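Local coordinates for possible substrate binding protein of ABC transporter system (PDB 3N0X) that probably binds branched-chain amino acids or related ligands and delivers them to an ABC transporter, at residues P264-E267 and W268-T271; L28-G31 and L32-A35; F185-V188 and G189-F193. All blocks are in the same frame, centred on the assembly; numbering follows the deposited sequence.

In the fold
Contact 2 (28-31 with 32-35) comes first along the chain, then contact 3 (185-188 with 189-193), then contact 1 (264-267 with 268-271). Each is about two turns of a single helix, contact 3 including the residue before its first turn. Contacts 1 and 2 are neighbours, with centres about 12 Å apart. Helices 18-35 and 264-277 meet there, and Trp268 packs against Met30, Glu33 and Tyr34. Contact 3 lies on the other side of the chain's centre, about 43 Å from contact 1 between centres. Its helix 186-196 covers the four-stranded parallel sheet. The chain thus leaves the first lobe and later returns to it, consistent with the two-lobed periplasmic binding protein fold.

Contact 1: residues P264-E267 and W268-T271; sequences PINE and WLVT
Asn266 and Val270 meet one helical turn apart. Val270 CG2 lies beside its own backbone N and comes 3.7 Å from Asn266 ND2. The same methyl reaches Asn266 O at 3.3 Å, the carbonyl that accepts the Val270 N-H. That bond is short and nearly straight, 2.8 Å from Val270 N to Asn266 O at 168°. Leu269 CD2 touches the other end of the amide, 4.0 Å from Asn266 OD1. On the exposed side, the Glu267 chain bends at chi2 (79°). This turns its carboxylate toward Thr271, where a water spans the 4.1 Å between Glu267 OE2 and Thr271 OG1.

The Asn266 amide is fixed from outside the turn. Tyr256 OH bonds to OD1, and the carbonyls of Tyr258 and Pro261 take ND2. A leucine in its place would probably leave those two carbonyls and the tyrosine hydroxyl without their mate, and the chain before the helix less firmly tied to it.

The turn opens helix 264-277. Ile265, Trp268 and Leu269 pack on Phe289 of helix 283-302. Trp268 and Leu269 also touch Met30 of helix 18-35, and the Trp268 ring meets that of Tyr34 with planes about 50° apart.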
loop_
_atom_site.group_PDB
_atom_site.type_symbol
_atom_site.label_atom_id
_atom_site.label_comp_id
_atom_site.label_asym_id
_atom_site.label_seq_id
_atom_site.Cartn_x
_atom_site.Cartn_y
_atom_site.Cartn_z
ATOM N N PRO A 264 18.363 -5.988 -6.850
ATOM C CA PRO A 264 18.863 -7.233 -6.291
ATOM C C PRO A 264 17.964 -7.833 -5.213
ATOM O O PRO A 264 17.919 -9.034 -5.065
ATOM C CB PRO A 264 20.215 -6.829 -5.702
ATOM C CG PRO A 264 20.677 -5.721 -6.569
ATOM C CD PRO A 264 19.413 -4.956 -6.902
ATOM N N ILE A 265 17.298 -6.979 -4.453
ATOM C CA ILE A 265 16.469 -7.449 -3.376
ATOM C C ILE A 265 15.261 -8.126 -3.959
ATOM O O ILE A 265 14.935 -9.241 -3.553
ATOM C CB ILE A 265 16.058 -6.308 -2.442
ATOM C CG1 ILE A 265 17.326 -5.708 -1.810
ATOM C CG2 ILE A 265 15.125 -6.823 -1.404
ATOM C CD1 ILE A 265 17.051 -4.823 -0.566
ATOM N N ASN A 266 14.545 -7.442 -4.836
ATOM C CA ASN A 266 13.365 -8.052 -5.440
ATOM C C ASN A 266 13.700 -9.310 -6.253
ATOM O O ASN A 266 12.937 -10.266 -6.287
ATOM C CB ASN A 266 12.544 -7.080 -6.288
ATOM C CG ASN A 266 11.132 -7.581 -6.496
ATOM O OD1 ASN A 266 10.449 -7.935 -5.516
ATOM N ND2 ASN A 266 10.685 -7.606 -7.758
ATOM N N GLU A 267 14.851 -9.284 -6.924
ATOM C CA GLU A 267 15.307 -10.453 -7.683
ATOM C C GLU A 267 15.416 -11.679 -6.787
ATOM O O GLU A 267 14.877 -12.740 -7.113
ATOM C CB GLU A 267 16.638 -10.131 -8.393
ATOM C CG GLU A 267 17.398 -11.310 -8.986
ATOM C CD GLU A 267 16.871 -11.805 -10.300
ATOM O OE1 GLU A 267 15.902 -11.214 -10.846
ATOM O OE2 GLU A 267 17.456 -12.821 -10.786
ATOM N N TRP A 268 16.075 -11.516 -5.649
ATOM C CA TRP A 268 16.215 -12.605 -4.678
ATOM C C TRP A 268 14.844 -13.036 -4.134
ATOM O O TRP A 268 14.505 -14.225 -4.085
ATOM C CB TRP A 268 17.170 -12.188 -3.541
ATOM C CG TRP A 268 17.365 -13.293 -2.558
ATOM C CD1 TRP A 268 18.215 -14.364 -2.685
ATOM C CD2 TRP A 268 16.703 -13.460 -1.309
ATOM N NE1 TRP A 268 18.100 -15.192 -1.600
ATOM C CE2 TRP A 268 17.181 -14.659 -0.731
ATOM C CE3 TRP A 268 15.729 -12.734 -0.633
ATOM C CZ2 TRP A 268 16.720 -15.134 0.493
ATOM C CZ3 TRP A 268 15.274 -13.208 0.595
ATOM C CH2 TRP A 268 15.778 -14.386 1.151
ATOM N N LEU A 269 14.042 -12.057 -3.758
ATOM C CA LEU A 269 12.732 -12.341 -3.168
ATOM C C LEU A 269 11.862 -13.144 -4.134
ATOM O O LEU A 269 11.296 -14.166 -3.733
ATOM C CB LEU A 269 12.051 -11.046 -2.779
ATOM C CG LEU A 269 10.583 -11.245 -2.318
ATOM C CD1 LEU A 269 10.438 -12.119 -1.092
ATOM C CD2 LEU A 269 9.977 -9.854 -2.060
ATOM N N VAL A 270 11.786 -12.696 -5.377
ATOM C CA VAL A 270 10.967 -13.366 -6.373
ATOM C C VAL A 270 11.476 -14.792 -6.620
ATOM O O VAL A 270 10.711 -15.774 -6.612
ATOM C CB VAL A 270 10.826 -12.550 -7.669
ATOM C CG1 VAL A 270 10.117 -13.446 -8.732
ATOM C CG2 VAL A 270 10.033 -11.273 -7.410
ATOM N N THR A 271 12.772 -14.941 -6.831
ATOM C CA THR A 271 13.327 -16.248 -7.139
ATOM C C THR A 271 13.164 -17.234 -5.995
ATOM O O THR A 271 12.713 -18.392 -6.175
ATOM C CB THR A 271 14.786 -16.101 -7.511
ATOM O OG1 THR A 271 14.874 -15.304 -8.699
ATOM C CG2 THR A 271 15.431 -17.469 -7.772
HETATM O O HOH W 1 17.471 -14.906 -9.344
#

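Contact 2: residues L28-G31 and L32-A35; sequences LMMG and LEYA
Leu28 and Leu32 sit side by side one turn apart and point the same way. Their CD1 methyls meet at 4.1 Å. Leu28 CG is anti to its backbone N (chi1 177°), whereas Leu32 CG lies beside its own N (chi1 -66°). Leu32 CG thereby rests 3.3 Å from Leu28 O. That carbonyl also accepts the Leu32 N-H, at 3.0 Å from Leu32 N to Leu28 O.

Met29 is a selenomethionine. Its chain curls, and SE approaches Leu32 CD1 at 4.4 Å. The methyl thus has Leu28 CD1 and, more loosely, the selenium as neighbours. The backbone of Met29 holds Glu33, with Met29 O accepting the Glu33 N-H.

Met30, also a selenomethionine, receives Tyr34 N at Met30 O, 2.9 Å away. Tyr34 CB packs against the same oxygen. Glu33 extends beyond CG along this side of the helix, and its OE1 comes 4.1 Å from Met30 CA. The carboxylate has its charge partner outside the turn: OE2 forms a salt bridge with Arg276 of helix 264-277.

Gly31 accepts the Ala35 N-H, with Ala35 N 2.9 Å from Gly31 O. Ala35 CB lies 3.4 Å from that oxygen. The run of four such bonds is regular, so the helix keeps its form up to its last residue.

Leu28 and Leu32 face Val49 of strand 45-53 and Ala292 of helix 283-302. Met30 instead faces helix 264-277. The helix lies between a strand of the sheet and two other helices, the layered packing of an alpha/beta lobe as in periplasmic binding proteins.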
loop_
_atom_site.group_PDB
_atom_site.type_symbol
_atom_site.label_atom_id
_atom_site.label_comp_id
_atom_site.label_asym_id
_atom_site.label_seq_id
_atom_site.Cartn_x
_atom_site.Cartn_y
_atom_site.Cartn_z
ATOM N N LEU A 28 8.344 -10.638 6.236
ATOM C CA LEU A 28 9.164 -10.247 7.380
ATOM C C LEU A 28 10.319 -11.261 7.584
ATOM O O LEU A 28 11.489 -10.855 7.731
ATOM C CB LEU A 28 8.306 -10.165 8.646
ATOM C CG LEU A 28 9.060 -9.833 9.943
ATOM C CD1 LEU A 28 9.780 -8.473 9.875
ATOM C CD2 LEU A 28 8.085 -9.946 11.169
HETATM N N MSE A 29 10.032 -12.556 7.538
HETATM C CA MSE A 29 11.080 -13.537 7.819
HETATM C C MSE A 29 12.098 -13.582 6.715
HETATM O O MSE A 29 13.281 -13.668 6.991
HETATM C CB MSE A 29 10.494 -14.923 8.066
HETATM C CG MSE A 29 9.548 -14.969 9.245
HETATM SE SE MSE A 29 10.114 -14.059 10.866
HETATM C CE MSE A 29 11.514 -15.237 11.374
HETATM N N MSE A 30 11.646 -13.503 5.471
HETATM C CA MSE A 30 12.566 -13.479 4.319
HETATM C C MSE A 30 13.413 -12.207 4.296
HETATM O O MSE A 30 14.595 -12.248 3.931
HETATM C CB MSE A 30 11.792 -13.649 3.006
HETATM C CG MSE A 30 11.305 -15.058 2.855
HETATM SE SE MSE A 30 10.433 -15.401 1.165
HETATM C CE MSE A 30 11.998 -15.365 0.059
ATOM N N GLY A 31 12.825 -11.070 4.678
ATOM C CA GLY A 31 13.587 -9.855 4.768
ATOM C C GLY A 31 14.680 -9.859 5.833
ATOM O O GLY A 31 15.785 -9.346 5.610
ATOM N N LEU A 32 14.368 -10.453 6.993
ATOM C CA LEU A 32 15.355 -10.560 8.061
ATOM C C LEU A 32 16.474 -11.541 7.643
ATOM O O LEU A 32 17.660 -11.331 7.937
ATOM C CB LEU A 32 14.687 -11.009 9.364
ATOM C CG LEU A 32 13.694 -10.021 10.003
ATOM C CD1 LEU A 32 12.949 -10.667 11.184
ATOM C CD2 LEU A 32 14.438 -8.725 10.497
ATOM N N GLU A 33 16.073 -12.618 6.981
ATOM C CA GLU A 33 17.025 -13.566 6.402
ATOM C C GLU A 33 17.978 -12.832 5.419
ATOM O O GLU A 33 19.219 -12.941 5.482
ATOM C CB GLU A 33 16.260 -14.695 5.706
ATOM C CG GLU A 33 17.174 -15.580 4.837
ATOM C CD GLU A 33 16.411 -16.602 4.013
ATOM O OE1 GLU A 33 15.159 -16.647 4.124
ATOM O OE2 GLU A 33 17.066 -17.355 3.240
ATOM N N TYR A 34 17.392 -12.065 4.496
ATOM C CA TYR A 34 18.203 -11.331 3.508
ATOM C C TYR A 34 19.166 -10.375 4.216
ATOM O O TYR A 34 20.376 -10.332 3.895
ATOM C CB TYR A 34 17.300 -10.564 2.535
ATOM C CG TYR A 34 18.069 -9.791 1.492
ATOM C CD1 TYR A 34 18.448 -8.473 1.709
ATOM C CD2 TYR A 34 18.372 -10.382 0.279
ATOM C CE1 TYR A 34 19.192 -7.777 0.727
ATOM C CE2 TYR A 34 19.055 -9.716 -0.687
ATOM C CZ TYR A 34 19.488 -8.438 -0.466
ATOM O OH TYR A 34 20.183 -7.837 -1.497
ATOM N N ALA A 35 18.640 -9.588 5.159
ATOM C CA ALA A 35 19.407 -8.497 5.809
ATOM C C ALA A 35 20.570 -9.028 6.585
ATOM O O ALA A 35 21.567 -8.323 6.728
ATOM C CB ALA A 35 18.505 -7.697 6.728
#

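Contact 3: residues F185-V188 and G189-F193; sequences FTAV and GQRLF
Arg191 folds back over Val188, and the two side chains cross at about a right angle. Arg191 CG lies beside its own backbone N (chi1 -64°), 3.4 Å from Ala187 O. The chain then bends at chi3 (-64°), which lays the guanidinium flat over the backbone of the preceding turn. Val188 CA stands 3.7 Å above the centre of one guanidinium face. NH2 reaches Val188 CB and CG2, while NH1 lies 4.0 Å from Ala187 CB. The charge is met outside the turn: NH2 forms a salt bridge with Glu176 on strand 171-178.

Val188 places CG1 between its backbone N and carbonyl carbon (chi1 70°), a less usual choice in a helix. CG1 is then only 3.2 Å from Gly189 N. The other methyl, CG2, packs on Leu192 CD1 at 4.2 Å. Leu192 CG rests 3.3 Å from Val188 O, which also accepts the Leu192 N-H.

Phe185 sits at the N-cap position, and its O accepts the Gly189 N-H. Gly189 O lies over one face of the Phe193 ring, offset toward the rim.

Helix 186-196 packs on the parallel sheet, Val188 and Leu192 against Leu147 of strand 142-149 and Glu176 of strand 171-178. Phe185 meets Trp209 edge-to-face and touches helix 215-221.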
loop_
_atom_site.group_PDB
_atom_site.type_symbol
_atom_site.label_atom_id
_atom_site.label_comp_id
_atom_site.label_asym_id
_atom_site.label_seq_id
_atom_site.Cartn_x
_atom_site.Cartn_y
_atom_site.Cartn_z
ATOM N N PHE A 185 -24.814 -0.105 -12.088
ATOM C CA PHE A 185 -24.081 1.114 -12.517
ATOM C C PHE A 185 -24.628 1.735 -13.775
ATOM O O PHE A 185 -23.982 2.606 -14.362
ATOM C CB PHE A 185 -22.591 0.811 -12.666
ATOM C CG PHE A 185 -21.945 0.472 -11.376
ATOM C CD1 PHE A 185 -21.972 -0.850 -10.899
ATOM C CD2 PHE A 185 -21.378 1.458 -10.571
ATOM C CE1 PHE A 185 -21.419 -1.181 -9.686
ATOM C CE2 PHE A 185 -20.820 1.112 -9.353
ATOM C CZ PHE A 185 -20.852 -0.201 -8.903
ATOM N N THR A 186 -25.828 1.312 -14.205
ATOM C CA THR A 186 -26.392 1.789 -15.458
ATOM C C THR A 186 -26.531 3.307 -15.482
ATOM O O THR A 186 -26.055 3.988 -16.404
ATOM C CB THR A 186 -27.775 1.102 -15.741
ATOM O OG1 THR A 186 -27.583 -0.324 -15.733
ATOM C CG2 THR A 186 -28.335 1.569 -17.081
ATOM N N ALA A 187 -27.162 3.854 -14.457
ATOM C CA ALA A 187 -27.443 5.288 -14.425
ATOM C C ALA A 187 -26.174 6.131 -14.289
ATOM O O ALA A 187 -25.961 7.091 -15.049
ATOM C CB ALA A 187 -28.428 5.611 -13.279
ATOM N N VAL A 188 -25.353 5.781 -13.309
ATOM C CA VAL A 188 -24.102 6.523 -13.085
ATOM C C VAL A 188 -23.152 6.370 -14.306
ATOM O O VAL A 188 -22.472 7.320 -14.683
ATOM C CB VAL A 188 -23.406 6.169 -11.748
ATOM C CG1 VAL A 188 -22.826 4.783 -11.731
ATOM C CG2 VAL A 188 -22.248 7.177 -11.444
ATOM N N GLY A 189 -23.136 5.176 -14.906
ATOM C CA GLY A 189 -22.312 4.891 -16.081
ATOM C C GLY A 189 -22.672 5.838 -17.205
ATOM O O GLY A 189 -21.792 6.430 -17.829
ATOM N N GLN A 190 -23.965 5.983 -17.462
ATOM C CA GLN A 190 -24.422 6.895 -18.501
ATOM C C GLN A 190 -24.055 8.356 -18.206
ATOM O O GLN A 190 -23.649 9.084 -19.116
ATOM C CB GLN A 190 -25.912 6.720 -18.816
ATOM C CG GLN A 190 -26.254 7.330 -20.167
ATOM C CD GLN A 190 -25.564 6.630 -21.343
ATOM O OE1 GLN A 190 -25.577 5.408 -21.454
ATOM N NE2 GLN A 190 -24.930 7.423 -22.211
ATOM N N ARG A 191 -24.140 8.769 -16.941
ATOM C CA ARG A 191 -23.731 10.130 -16.586
ATOM C C ARG A 191 -22.252 10.335 -16.879
ATOM O O ARG A 191 -21.838 11.390 -17.387
ATOM C CB ARG A 191 -24.044 10.463 -15.121
ATOM C CG ARG A 191 -25.562 10.468 -14.816
ATOM C CD ARG A 191 -25.847 11.207 -13.525
ATOM N NE ARG A 191 -25.265 10.583 -12.336
ATOM C CZ ARG A 191 -25.845 9.603 -11.643
ATOM N NH1 ARG A 191 -27.010 9.106 -12.050
ATOM N NH2 ARG A 191 -25.259 9.100 -10.560
ATOM N N LEU A 192 -21.444 9.343 -16.518
ATOM C CA LEU A 192 -20.005 9.413 -16.779
ATOM C C LEU A 192 -19.716 9.462 -18.268
ATOM O O LEU A 192 -18.912 10.277 -18.737
ATOM C CB LEU A 192 -19.290 8.225 -16.112
ATOM C CG LEU A 192 -19.279 8.216 -14.581
ATOM C CD1 LEU A 192 -18.953 6.820 -14.087
ATOM C CD2 LEU A 192 -18.275 9.231 -14.016
ATOM N N PHE A 193 -20.379 8.602 -19.024
ATOM C CA PHE A 193 -20.182 8.605 -20.480
ATOM C C PHE A 193 -20.623 9.937 -21.071
ATOM O O PHE A 193 -19.910 10.521 -21.910
ATOM C CB PHE A 193 -20.982 7.495 -21.164
ATOM C CG PHE A 193 -20.595 6.112 -20.783
ATOM C CD1 PHE A 193 -19.399 5.815 -20.181
ATOM C CD2 PHE A 193 -21.454 5.064 -21.072
ATOM C CE1 PHE A 193 -19.062 4.527 -19.853
ATOM C CE2 PHE A 193 -21.109 3.763 -20.737
ATOM C CZ PHE A 193 -19.919 3.494 -20.140
#